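PDB 4GXW: adenosine deaminase from Burkholderia ambifaria, which is a zinc-binding amidohydrolase of the adenosine and AMP deaminase family and probably removes an amino group hydrolytically from a purine such as adenine or adenosine. Local coordinates for residues 242-247 with 269-274. Numbering follows the deposited sequence.
Sequences GYTIVD and SYYLRT
The backbones of Tyr243 and Tyr271 stay well apart, 10.1 Å between their CA atoms, so the 3-10 turn 243-247 and the short helix 269-274 meet through side chains. Both tyrosines point toward the opposite segment, and their rings slide past each other in opposite directions. They form an offset edge-to-face pair, with centroids 5.7 Å apart and planes at 75°. Tyr271 supplies the edge: its CE2 lies 3.6 Å from CD2 of Tyr243, which sits near the plane of the Tyr271 ring. Seen from Tyr243 the approach is oblique, with CE2 of Tyr271 also near CG of Tyr243. The Tyr271 OH lies 3.8 Å from CB of Tyr243. The methyl CG2 of Thr244 touches the same hydroxyl, 4.1 Å from Tyr271 OH. Chi1 of 55° sets OG1 of Thr244 between the backbone N and the carbonyl carbon and leaves CG2 anti to that carbon; OG1 bonds to the carbonyl oxygen of Met222. On the helix, CD2 of Tyr270 lies above the centre of the Tyr271 ring and covers one face. Thr274 OG1 bonds back to Tyr270 O at 2.8 Å, from above the carbonyl plane. That oxygen also accepts the backbone N of Thr274. Tyr243 OH is hydrogen-bonded to His241 ND1 and to Val265 N, which fixes the far end of its ring near the metal site. The side chain of Tyr243 is about 6 Å from that of the zinc ligand His35 and about 8 Å from the zinc ion. His284 meets both tyrosine rings. In this TIM-barrel-type fold, the contact joins the loop between strand 238-239 and helix 249-258 to the helix that follows strand 261-264, with Tyr243 also resting on Val264 of that strand.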
ATOM      1  N   GLY A 242      -2.831 -10.959  -2.516  1.00  8.15           N
ATOM      2  CA  GLY A 242      -3.207 -12.321  -2.190  1.00  9.76           C
ATOM      3  C   GLY A 242      -4.525 -12.804  -2.750  1.00  8.92           C
ATOM      4  O   GLY A 242      -4.979 -13.872  -2.366  1.00 10.21           O
ATOM      5  N   TYR A 243      -5.107 -12.069  -3.697  1.00  8.53           N
ATOM      6  CA  TYR A 243      -6.515 -12.256  -4.083  1.00 10.54           C
ATOM      7  C   TYR A 243      -6.875 -13.663  -4.528  1.00  9.45           C
ATOM      8  O   TYR A 243      -7.940 -14.182  -4.171  1.00 10.95           O
ATOM      9  CB  TYR A 243      -6.942 -11.249  -5.169  1.00  9.99           C
ATOM     10  CG  TYR A 243      -6.628  -9.834  -4.779  1.00  8.52           C
ATOM     11  CD1 TYR A 243      -7.124  -9.300  -3.594  1.00 10.50           C
ATOM     12  CD2 TYR A 243      -5.816  -9.034  -5.568  1.00  8.99           C
ATOM     13  CE1 TYR A 243      -6.807  -8.010  -3.205  1.00  9.41           C
ATOM     14  CE2 TYR A 243      -5.505  -7.736  -5.196  1.00  8.61           C
ATOM     15  CZ  TYR A 243      -5.996  -7.235  -4.005  1.00  7.96           C
ATOM     16  OH  TYR A 243      -5.679  -5.962  -3.587  1.00 10.16           O
ATOM     17  N   THR A 244      -6.011 -14.280  -5.324  1.00  9.09           N
ATOM     18  CA  THR A 244      -6.357 -15.578  -5.895  1.00  9.21           C
ATOM     19  C   THR A 244      -6.375 -16.720  -4.873  1.00  9.52           C
ATOM     20  O   THR A 244      -6.772 -17.836  -5.200  1.00 11.44           O
ATOM     21  CB  THR A 244      -5.447 -15.924  -7.076  1.00 10.44           C
ATOM     22  OG1 THR A 244      -4.084 -15.852  -6.652  1.00 10.19           O
ATOM     23  CG2 THR A 244      -5.663 -14.932  -8.231  1.00 11.66           C
ATOM     24  N   ILE A 245      -5.965 -16.441  -3.639  0.70 10.14           N
ATOM     25  CA  ILE A 245      -6.054 -17.447  -2.581  0.70 10.80           C
ATOM     26  C   ILE A 245      -7.495 -17.925  -2.383  0.70 11.43           C
ATOM     27  O   ILE A 245      -7.713 -19.044  -1.926  0.70 12.23           O
ATOM     28  CB  ILE A 245      -5.441 -16.948  -1.244  0.70 11.85           C
ATOM     29  CG1 ILE A 245      -5.124 -18.128  -0.324  0.70 10.43           C
ATOM     30  CG2 ILE A 245      -6.347 -15.937  -0.566  0.70 10.50           C
ATOM     31  CD1 ILE A 245      -4.683 -17.717   1.062  0.70 13.07           C
ATOM     32  N   VAL A 246      -8.477 -17.107  -2.766  1.00 11.27           N
ATOM     33  CA  VAL A 246      -9.878 -17.505  -2.629  1.00 14.33           C
ATOM     34  C   VAL A 246     -10.204 -18.730  -3.481  1.00 17.72           C
ATOM     35  O   VAL A 246     -11.215 -19.396  -3.246  1.00 17.81           O
ATOM     36  CB  VAL A 246     -10.866 -16.368  -2.963  1.00 12.48           C
ATOM     37  CG1 VAL A 246     -10.591 -15.148  -2.094  1.00 12.79           C
ATOM     38  CG2 VAL A 246     -10.802 -16.016  -4.447  1.00 14.75           C
ATOM     39  N   ASP A 247      -9.345 -19.030  -4.455  1.00 13.44           N
ATOM     40  CA  ASP A 247      -9.506 -20.217  -5.296  1.00 16.79           C
ATOM     41  C   ASP A 247      -9.220 -21.509  -4.529  1.00 15.45           C
ATOM     42  O   ASP A 247      -9.555 -22.596  -5.000  1.00 18.97           O
ATOM     43  CB  ASP A 247      -8.586 -20.146  -6.520  1.00 17.65           C
ATOM     44  CG  ASP A 247      -8.939 -19.012  -7.460  1.00 23.23           C
ATOM     45  OD1 ASP A 247     -10.094 -18.545  -7.434  1.00 23.66           O
ATOM     46  OD2 ASP A 247      -8.061 -18.595  -8.243  1.00 24.28           O
ATOM     47  N   SER A 269      -5.759  -2.007 -10.073  1.00 11.17           N
ATOM     48  CA  SER A 269      -5.990  -1.709 -11.483  1.00 10.65           C
ATOM     49  C   SER A 269      -6.394  -2.939 -12.283  1.00 11.24           C
ATOM     50  O   SER A 269      -7.237  -2.845 -13.182  1.00 12.03           O
ATOM     51  CB  SER A 269      -4.753  -1.078 -12.122  1.00 14.43           C
ATOM     52  OG  SER A 269      -4.395   0.130 -11.480  1.00 16.84           O
ATOM     53  N   TYR A 270      -5.765  -4.075 -11.986  1.00 10.21           N
ATOM     54  CA  TYR A 270      -6.044  -5.294 -12.732  1.00 10.62           C
ATOM     55  C   TYR A 270      -7.532  -5.637 -12.707  1.00  9.76           C
ATOM     56  O   TYR A 270      -8.126  -5.901 -13.756  1.00 11.14           O
ATOM     57  CB  TYR A 270      -5.193  -6.469 -12.219  1.00 10.26           C
ATOM     58  CG  TYR A 270      -5.534  -7.794 -12.881  1.00 10.35           C
ATOM     59  CD1 TYR A 270      -5.030  -8.133 -14.137  1.00 11.55           C
ATOM     60  CD2 TYR A 270      -6.371  -8.705 -12.248  1.00 11.41           C
ATOM     61  CE1 TYR A 270      -5.362  -9.349 -14.732  1.00 10.28           C
ATOM     62  CE2 TYR A 270      -6.704  -9.909 -12.833  1.00 11.36           C
ATOM     63  CZ  TYR A 270      -6.197 -10.225 -14.069  1.00 12.14           C
ATOM     64  OH  TYR A 270      -6.520 -11.431 -14.633  1.00 15.11           O
ATOM     65  N   TYR A 271      -8.139  -5.647 -11.523  1.00 11.89           N
ATOM     66  CA  TYR A 271      -9.554  -6.004 -11.457  1.00 10.46           C
ATOM     67  C   TYR A 271     -10.471  -4.943 -12.059  1.00 11.64           C
ATOM     68  O   TYR A 271     -11.483  -5.290 -12.656  1.00 12.91           O
ATOM     69  CB  TYR A 271      -9.993  -6.439 -10.043  1.00 10.30           C
ATOM     70  CG  TYR A 271      -9.483  -7.826  -9.700  1.00 11.16           C
ATOM     71  CD1 TYR A 271      -9.882  -8.932 -10.446  1.00 11.23           C
ATOM     72  CD2 TYR A 271      -8.592  -8.030  -8.652  1.00 10.19           C
ATOM     73  CE1 TYR A 271      -9.403 -10.206 -10.167  1.00 11.03           C
ATOM     74  CE2 TYR A 271      -8.108  -9.302  -8.358  1.00  9.84           C
ATOM     75  CZ  TYR A 271      -8.517 -10.386  -9.120  1.00  9.09           C
ATOM     76  OH  TYR A 271      -8.036 -11.642  -8.832  1.00 10.79           O
ATOM     77  N   LEU A 272     -10.111  -3.668 -11.925  1.00 10.86           N
ATOM     78  CA  LEU A 272     -10.881  -2.600 -12.575  1.00 12.04           C
ATOM     79  C   LEU A 272     -10.855  -2.742 -14.096  1.00 13.48           C
ATOM     80  O   LEU A 272     -11.833  -2.444 -14.782  1.00 15.47           O
ATOM     81  CB  LEU A 272     -10.346  -1.218 -12.176  1.00 12.70           C
ATOM     82  CG  LEU A 272     -10.770  -0.692 -10.803  1.00 11.70           C
ATOM     83  CD1 LEU A 272      -9.939   0.514 -10.396  1.00 14.31           C
ATOM     84  CD2 LEU A 272     -12.237  -0.325 -10.848  1.00 13.89           C
ATOM     85  N   ARG A 273      -9.726  -3.204 -14.619  1.00 13.60           N
ATOM     86  CA  ARG A 273      -9.529  -3.292 -16.055  1.00 14.61           C
ATOM     87  C   ARG A 273     -10.176  -4.546 -16.644  1.00 14.90           C
ATOM     88  O   ARG A 273     -10.702  -4.513 -17.760  1.00 19.51           O
ATOM     89  CB  ARG A 273      -8.027  -3.262 -16.345  1.00 17.19           C
ATOM     90  CG  ARG A 273      -7.639  -3.176 -17.797  1.00 25.68           C
ATOM     91  CD  ARG A 273      -6.133  -2.939 -17.938  1.00 19.22           C
ATOM     92  NE  ARG A 273      -5.318  -3.975 -17.303  1.00 15.60           N
ATOM     93  CZ  ARG A 273      -4.566  -3.790 -16.224  1.00 14.07           C
ATOM     94  NH1 ARG A 273      -4.529  -2.604 -15.625  1.00 18.82           N
ATOM     95  NH2 ARG A 273      -3.850  -4.795 -15.732  1.00 16.38           N
ATOM     96  N   THR A 274     -10.169  -5.644 -15.893  1.00 14.30           N
ATOM     97  CA  THR A 274     -10.581  -6.938 -16.438  1.00 15.10           C
ATOM     98  C   THR A 274     -12.024  -7.350 -16.147  1.00 16.80           C
ATOM     99  O   THR A 274     -12.598  -8.150 -16.884  1.00 20.19           O
ATOM    100  CB  THR A 274      -9.621  -8.088 -16.007  1.00 14.05           C
ATOM    101  OG1 THR A 274      -9.576  -8.173 -14.574  1.00 14.87           O
ATOM    102  CG2 THR A 274      -8.229  -7.856 -16.550  1.00 15.72           C
TER